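Local coordinates for phosphocarrier protein (Mycoplasma capricolum, PDB 1PCH) that carries phosphoryl groups in the phosphoenolpyruvate-dependent sugar phosphotransferase system, which phosphorylates sugars as they are moved across the cell membrane, at residues T33-N37 with E38-N42; K44-M47 with N48-M52; I76-T79 with M80-T83. One frame throughout, in Å; residues are numbered along the deposited sequence.

Contact 1 of 3, residues T33-N37 with E38-N42; sequences TIIAN and EKQGN
Ile-34 and Gly-41 exchange a pair of backbone hydrogen bonds, and Ala-36 and Lys-39 exchange another, making residues 33-42 a tight antiparallel beta hairpin closed by a type II' turn. In the first pair Gly-41 N lies 2.7 Å from Ile-34 O and Ile-34 N lies 2.8 Å from Gly-41 O. Beside the turn, Ala-36 N donates almost straight to Lys-39 O over 3.0 Å (175° at the hydrogen), and Lys-39 N returns a bond to Ala-36 O. Asn-37 takes the first inner corner of the turn with a positive phi of 57°, as a II' turn requires.

The side chains of the non-hydrogen-bonded pairs, Thr-33 with Asn-42 and Ile-35 with Gln-40, share one face. Here Ile-35 and Gln-40 run alongside each other and point the same way, CG1 of Ile-35 touching CG of Gln-40 at 3.6 Å. Thr-33 has its methyl trans to the backbone N (chi1 -56° places OG1 beside that N), which brings CG2 to 3.0 Å from Gly-41 O, a close fit. On the face of Ile-34 and Ala-36, the CG2 branch of Ile-34 also rests near the Gly-41 carbonyl.

Farther out, the face of Ile-34 and Ala-36 is packed by Val-49 and Met-52 of helix 46-52, as expected of the open-faced beta sandwich of HPr. The other edge of strand 31-36, away from its hairpin partner, bonds to Thr-61 and Gln-63 of strand 59-65, leaving 39-42 as an outermost strand of the sheet.

At the exposed turn the Lys-39 chain, bent at chi2 and chi4, swings its ammonium group back over the corner: NZ makes a salt bridge with Glu-38 OE2 at 2.9 Å, and a weak, longer hydrogen bond of 3.4 Å joins the same NZ to Asn-37 OD1.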
loop_
_atom_site.group_PDB
_atom_site.type_symbol
_atom_site.label_atom_id
_atom_site.label_comp_id
_atom_site.label_asym_id
_atom_site.label_seq_id
_atom_site.Cartn_x
_atom_site.Cartn_y
_atom_site.Cartn_z
ATOM N N THR A 33 6.369 3.804 -2.125
ATOM C CA THR A 33 5.594 3.884 -3.344
ATOM C C THR A 33 4.764 2.627 -3.547
ATOM O O THR A 33 5.112 1.514 -3.161
ATOM C CB THR A 33 6.558 4.111 -4.527
ATOM O OG1 THR A 33 7.309 5.289 -4.212
ATOM C CG2 THR A 33 5.794 4.366 -5.814
ATOM N N ILE A 34 3.625 2.839 -4.136
ATOM C CA ILE A 34 2.695 1.748 -4.478
ATOM C C ILE A 34 2.586 1.783 -6.014
ATOM O O ILE A 34 2.519 2.855 -6.606
ATOM C CB ILE A 34 1.372 1.856 -3.824
ATOM C CG1 ILE A 34 0.373 0.732 -4.222
ATOM C CG2 ILE A 34 0.727 3.216 -4.040
ATOM C CD1 ILE A 34 -0.828 0.710 -3.277
ATOM N N ILE A 35 2.762 0.614 -6.597
ATOM C CA ILE A 35 2.753 0.436 -8.042
ATOM C C ILE A 35 1.618 -0.548 -8.387
ATOM O O ILE A 35 1.453 -1.548 -7.681
ATOM C CB ILE A 35 4.091 -0.237 -8.491
ATOM C CG1 ILE A 35 5.309 0.606 -8.153
ATOM C CG2 ILE A 35 4.037 -0.624 -9.934
ATOM C CD1 ILE A 35 6.608 -0.151 -8.075
ATOM N N ALA A 36 0.862 -0.189 -9.380
ATOM C CA ALA A 36 -0.259 -0.902 -9.914
ATOM C C ALA A 36 -0.457 -0.546 -11.409
ATOM O O ALA A 36 -0.587 0.600 -11.790
ATOM C CB ALA A 36 -1.518 -0.684 -9.147
ATOM N N ASN A 37 -0.461 -1.603 -12.237
ATOM C CA ASN A 37 -0.651 -1.381 -13.678
ATOM C C ASN A 37 0.444 -0.427 -14.133
ATOM O O ASN A 37 1.622 -0.664 -13.843
ATOM C CB ASN A 37 -2.040 -0.887 -14.003
ATOM C CG ASN A 37 -3.157 -1.541 -13.233
ATOM O OD1 ASN A 37 -3.968 -0.882 -12.551
ATOM N ND2 ASN A 37 -3.251 -2.858 -13.301
ATOM N N GLU A 38 0.119 0.641 -14.824
ATOM C CA GLU A 38 1.135 1.564 -15.291
ATOM C C GLU A 38 1.356 2.725 -14.304
ATOM O O GLU A 38 2.194 3.562 -14.615
ATOM C CB GLU A 38 0.610 2.160 -16.628
ATOM C CG GLU A 38 -0.557 3.066 -16.442
ATOM C CD GLU A 38 -1.876 2.498 -16.095
ATOM O OE1 GLU A 38 -2.036 1.355 -15.636
ATOM O OE2 GLU A 38 -2.908 3.216 -16.335
ATOM N N LYS A 39 0.599 2.785 -13.247
ATOM C CA LYS A 39 0.570 3.836 -12.264
ATOM C C LYS A 39 1.497 3.556 -11.052
ATOM O O LYS A 39 1.571 2.463 -10.547
ATOM C CB LYS A 39 -0.823 4.064 -11.695
ATOM C CG LYS A 39 -1.967 4.260 -12.601
ATOM C CD LYS A 39 -3.127 3.327 -12.369
ATOM C CE LYS A 39 -4.155 3.396 -13.499
ATOM N NZ LYS A 39 -4.370 2.083 -14.163
ATOM N N GLN A 40 2.066 4.622 -10.556
ATOM C CA GLN A 40 2.892 4.632 -9.355
ATOM C C GLN A 40 2.362 5.766 -8.459
ATOM O O GLN A 40 1.972 6.822 -8.950
ATOM C CB GLN A 40 4.349 4.864 -9.665
ATOM C CG GLN A 40 5.129 3.646 -10.145
ATOM C CD GLN A 40 6.629 3.948 -10.198
ATOM O OE1 GLN A 40 7.379 3.332 -10.946
ATOM N NE2 GLN A 40 7.055 4.911 -9.384
ATOM N N GLY A 41 2.319 5.476 -7.148
ATOM C CA GLY A 41 1.829 6.531 -6.266
ATOM C C GLY A 41 2.579 6.534 -4.930
ATOM O O GLY A 41 3.286 5.581 -4.593
ATOM N N ASN A 42 2.424 7.626 -4.219
ATOM C CA ASN A 42 3.038 7.781 -2.885
ATOM C C ASN A 42 1.984 7.259 -1.898
ATOM O O ASN A 42 0.869 7.754 -1.822
ATOM C CB ASN A 42 3.463 9.203 -2.678
ATOM C CG ASN A 42 3.964 9.522 -1.297
ATOM O OD1 ASN A 42 3.997 8.673 -0.427
ATOM N ND2 ASN A 42 4.361 10.769 -1.078
#

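Contact 2 of 3, residues K44-M47 with N48-M52; sequences KSIM and NVMAM. With SO4 (sulfate ion), chain B.
Ser-45 reaches forward to Asn-48 with both atoms of its side chain. Its CB packs 3.6 Å from Asn-48 CB, and one bond further on OG accepts the backbone N-H of Asn-48 at 2.9 Å, close to straight at 166°. The torsion makes this possible: OG is trans to the backbone N (chi1 164°) and lies beside the carbonyl carbon, over the open first turn. Ser-45 is therefore the N-cap of helix 46-52, its hydroxyl serving an amide that has no preceding turn to bond to. The hydroxyl has a second task, a weak hydrogen bond given to sulfate O3 at 3.3 Å.

That sulfate, probably taken from the crystallisation liquor, sits at the start of the helix. Ile-46 N donates to its O2 at 3.0 Å, and Met-47 N donates to O3 at 3.2 Å, so two of the amides left over at the helix start are satisfied by the anion. Behind the cap the regular pattern sets in, with Val-49 N bonded to Ser-45 O at 3.0 Å, followed by Met-50 N to Ile-46 O and Ala-51 N to Met-47 O.

The flanks join this turn to the fold. Asn-48 turns OD1 to the backbone N of Asn-42, at the end of the preceding strand, while Val-49 packs on Ile-34 and Ala-18, and Ile-46 touches Ser-19 of helix 15-25.

Ser-45 is the predicted target of the HPr kinase/phosphorylase, unmodified here. A sulfate held by two helix-start amides, and only weakly by the hydroxyl, is consistent with a site that would also suit a phosphoryl group, whose negative charge would probably be favoured by the positive end of the helix dipole.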
loop_
_atom_site.group_PDB
_atom_site.type_symbol
_atom_site.label_atom_id
_atom_site.label_comp_id
_atom_site.label_asym_id
_atom_site.label_seq_id
_atom_site.Cartn_x
_atom_site.Cartn_y
_atom_site.Cartn_z
ATOM N N LYS A 44 1.883 7.450 1.113
ATOM C CA LYS A 44 1.624 8.364 2.210
ATOM C C LYS A 44 0.489 9.316 1.903
ATOM O O LYS A 44 -0.031 9.990 2.782
ATOM C CB LYS A 44 2.905 9.160 2.561
ATOM C CG LYS A 44 4.037 8.291 3.042
ATOM C CD LYS A 44 5.320 9.073 3.220
ATOM C CE LYS A 44 6.369 8.199 3.917
ATOM N NZ LYS A 44 7.634 8.987 4.114
ATOM N N SER A 45 0.121 9.389 0.631
ATOM C CA SER A 45 -0.959 10.266 0.198
ATOM C C SER A 45 -2.246 9.485 -0.073
ATOM O O SER A 45 -2.314 8.695 -1.022
ATOM C CB SER A 45 -0.557 10.999 -1.082
ATOM O OG SER A 45 -1.672 11.579 -1.731
ATOM N N ILE A 46 -3.286 9.769 0.705
ATOM C CA ILE A 46 -4.551 9.084 0.489
ATOM C C ILE A 46 -5.132 9.427 -0.876
ATOM O O ILE A 46 -5.730 8.616 -1.541
ATOM C CB ILE A 46 -5.600 9.382 1.567
ATOM C CG1 ILE A 46 -6.955 8.696 1.209
ATOM C CG2 ILE A 46 -5.854 10.873 1.699
ATOM C CD1 ILE A 46 -7.739 8.385 2.464
ATOM N N MET A 47 -4.971 10.714 -1.270
ATOM C CA MET A 47 -5.454 11.096 -2.579
ATOM C C MET A 47 -4.772 10.367 -3.688
ATOM O O MET A 47 -5.447 9.816 -4.621
ATOM C CB MET A 47 -5.323 12.623 -2.761
ATOM C CG MET A 47 -5.511 13.023 -4.209
ATOM S SD MET A 47 -5.417 14.791 -4.540
ATOM C CE MET A 47 -6.261 14.865 -6.127
ATOM N N ASN A 48 -3.464 10.248 -3.654
ATOM C CA ASN A 48 -2.693 9.545 -4.648
ATOM C C ASN A 48 -3.149 8.075 -4.772
ATOM O O ASN A 48 -3.312 7.562 -5.858
ATOM C CB ASN A 48 -1.221 9.454 -4.220
ATOM C CG ASN A 48 -0.315 10.491 -4.758
ATOM O OD1 ASN A 48 0.861 10.179 -5.056
ATOM N ND2 ASN A 48 -0.790 11.718 -4.898
ATOM N N VAL A 49 -3.320 7.469 -3.623
ATOM C CA VAL A 49 -3.703 6.061 -3.564
ATOM C C VAL A 49 -5.108 5.862 -4.049
ATOM O O VAL A 49 -5.403 4.945 -4.852
ATOM C CB VAL A 49 -3.447 5.491 -2.177
ATOM C CG1 VAL A 49 -4.197 4.254 -1.874
ATOM C CG2 VAL A 49 -1.971 5.487 -1.866
ATOM N N MET A 50 -6.032 6.727 -3.692
ATOM C CA MET A 50 -7.384 6.615 -4.201
ATOM C C MET A 50 -7.466 6.857 -5.712
ATOM O O MET A 50 -8.273 6.213 -6.381
ATOM C CB MET A 50 -8.277 7.570 -3.433
ATOM C CG MET A 50 -8.341 7.205 -1.945
ATOM S SD MET A 50 -9.266 5.747 -1.617
ATOM C CE MET A 50 -10.906 6.390 -1.332
ATOM N N ALA A 51 -6.699 7.786 -6.222
ATOM C CA ALA A 51 -6.666 8.181 -7.622
ATOM C C ALA A 51 -6.197 7.027 -8.504
ATOM O O ALA A 51 -6.424 7.025 -9.697
ATOM C CB ALA A 51 -5.796 9.394 -7.836
ATOM N N MET A 52 -5.468 6.112 -7.874
ATOM C CA MET A 52 -4.972 4.924 -8.570
ATOM C C MET A 52 -6.124 3.975 -8.879
ATOM O O MET A 52 -6.014 3.192 -9.806
ATOM C CB MET A 52 -3.900 4.232 -7.716
ATOM C CG MET A 52 -2.618 5.055 -7.744
ATOM S SD MET A 52 -1.273 4.373 -6.900
ATOM C CE MET A 52 -0.652 3.122 -8.029
HETATM S S SO4 B . -3.029 13.469 1.506
HETATM O O1 SO4 B . -3.646 14.598 2.306
HETATM O O2 SO4 B . -3.042 12.231 2.369
HETATM O O3 SO4 B . -3.765 13.281 0.249
HETATM O O4 SO4 B . -1.590 13.831 1.244
#

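Contact 3 of 3, residues I76-T79 with M80-T83; sequences IKQT and MIDT
Ile-76 O, Lys-77 O, Gln-78 O and Thr-79 O accept in turn from the amides of Met-80, Ile-81, Asp-82 and Thr-83, an unbroken run of i to i+4 helical bonds. The bond from Asp-82 N to Gln-78 O is short at 2.7 Å, and that from Ile-81 N to Lys-77 O measures 3.0 Å. Thr-83 already stands outside the helix proper, and its N-H reaches Thr-79 O at a more bent 140°.

Above this scaffold Gln-78 and Asp-82 meet one turn apart on the solvent-facing side. The Gln-78 chain leaves its backbone trans to N and then bends at chi2 (64°), laying the amide across the helix surface with NE2 turned forward to Asp-82. NE2 donates to Asp-82 OD1 at 2.6 Å; the acceptor lies in the amide plane, but the donor comes at the carboxylate from above its plane, the two flat groups being 52° apart. Next to this pair Lys-77 and Ile-81 run side by side, with CG of the lysine 4.1 Å from CD1 of the isoleucine.

The inward side belongs to the open-faced beta sandwich of HPr, where helix 69-82 packs on the sheet. The Met-80 side chain, extended beyond CG, packs on Phe-3, Ile-60 and Ile-62, and its methyl CE touches Ile-76 CG2 at 3.8 Å. Thr-79 faces Val-20, Leu-21 and Glu-24 of helix 15-25, while its OG1 is bonded to Ala-75 O a turn back.

Thr-83 finishes the helix with its own hydroxyl. OG1 donates to Thr-79 O at 2.9 Å, so this carbonyl is gripped twice by one residue, the N-H of Thr-83 and its OG1 coming from opposite faces of the carbonyl plane.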
loop_
_atom_site.group_PDB
_atom_site.type_symbol
_atom_site.label_atom_id
_atom_site.label_comp_id
_atom_site.label_asym_id
_atom_site.label_seq_id
_atom_site.Cartn_x
_atom_site.Cartn_y
_atom_site.Cartn_z
ATOM N N ILE A 76 3.596 -2.080 6.578
ATOM C CA ILE A 76 2.614 -1.950 5.506
ATOM C C ILE A 76 1.971 -3.296 5.141
ATOM O O ILE A 76 0.770 -3.405 4.991
ATOM C CB ILE A 76 3.215 -1.269 4.288
ATOM C CG1 ILE A 76 3.655 0.169 4.517
ATOM C CG2 ILE A 76 2.249 -1.371 3.084
ATOM C CD1 ILE A 76 2.624 1.055 5.143
ATOM N N LYS A 77 2.775 -4.343 5.045
ATOM C CA LYS A 77 2.220 -5.663 4.739
ATOM C C LYS A 77 1.241 -6.061 5.816
ATOM O O LYS A 77 0.088 -6.446 5.591
ATOM C CB LYS A 77 3.382 -6.648 4.566
ATOM C CG LYS A 77 2.997 -8.068 4.266
ATOM C CD LYS A 77 4.240 -8.985 4.322
ATOM C CE LYS A 77 3.790 -10.387 4.768
ATOM N NZ LYS A 77 4.966 -11.331 4.728
ATOM N N GLN A 78 1.669 -5.911 7.080
ATOM C CA GLN A 78 0.736 -6.302 8.163
ATOM C C GLN A 78 -0.541 -5.510 8.126
ATOM O O GLN A 78 -1.634 -6.016 8.368
ATOM C CB GLN A 78 1.412 -6.116 9.530
ATOM C CG GLN A 78 0.464 -6.582 10.662
ATOM C CD GLN A 78 0.201 -8.079 10.531
ATOM O OE1 GLN A 78 1.145 -8.834 10.276
ATOM N NE2 GLN A 78 -1.077 -8.460 10.603
ATOM N N THR A 79 -0.399 -4.203 7.853
ATOM C CA THR A 79 -1.554 -3.341 7.754
ATOM C C THR A 79 -2.536 -3.821 6.684
ATOM O O THR A 79 -3.749 -3.806 6.907
ATOM C CB THR A 79 -1.184 -1.868 7.497
ATOM O OG1 THR A 79 -0.439 -1.429 8.660
ATOM C CG2 THR A 79 -2.463 -1.005 7.487
ATOM N N MET A 80 -1.999 -4.235 5.542
ATOM C CA MET A 80 -2.876 -4.717 4.473
ATOM C C MET A 80 -3.618 -5.988 4.875
ATOM O O MET A 80 -4.762 -6.182 4.523
ATOM C CB MET A 80 -2.076 -4.989 3.193
ATOM C CG MET A 80 -1.605 -3.640 2.629
ATOM S SD MET A 80 -0.734 -3.877 1.069
ATOM C CE MET A 80 -0.568 -2.135 0.584
ATOM N N ILE A 81 -2.891 -6.821 5.613
ATOM C CA ILE A 81 -3.479 -8.070 6.064
ATOM C C ILE A 81 -4.571 -7.756 7.079
ATOM O O ILE A 81 -5.679 -8.269 7.024
ATOM C CB ILE A 81 -2.411 -8.972 6.698
ATOM C CG1 ILE A 81 -1.544 -9.643 5.641
ATOM C CG2 ILE A 81 -3.068 -10.002 7.623
ATOM C CD1 ILE A 81 -0.165 -10.009 6.018
ATOM N N ASP A 82 -4.184 -6.873 8.005
ATOM C CA ASP A 82 -5.119 -6.506 9.063
ATOM C C ASP A 82 -6.371 -5.867 8.493
ATOM O O ASP A 82 -7.439 -5.916 9.074
ATOM C CB ASP A 82 -4.455 -5.515 10.026
ATOM C CG ASP A 82 -3.513 -6.165 11.013
ATOM O OD1 ASP A 82 -3.364 -7.394 10.997
ATOM O OD2 ASP A 82 -2.788 -5.387 11.703
ATOM N N THR A 83 -6.216 -5.107 7.392
ATOM C CA THR A 83 -7.432 -4.431 6.896
ATOM C C THR A 83 -8.148 -5.379 5.920
ATOM O O THR A 83 -9.162 -5.056 5.324
ATOM C CB THR A 83 -7.120 -3.083 6.304
ATOM O OG1 THR A 83 -6.123 -3.178 5.281
ATOM C CG2 THR A 83 -6.660 -2.072 7.332
#

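From the N terminus, the chain has already laid down strand 2-6 and helix 15-25 when contact 1 closes the tight hairpin of strands 31-36 and 39-42, the only chain reversal among the three. Contact 2 follows at once in the first turn of helix 46-52; the two touch where the strand end meets that turn, and Met-52 lies over the hairpin. Strand 59-65 then enters the sheet, and contact 3 forms the last turn of helix 69-82, its centre about 18 Å from that of contact 1 and 17 Å from that of contact 2, across the chain's centre. All three are in series, neither nested nor crossed; helix 15-25 touches both contact 2 and contact 3.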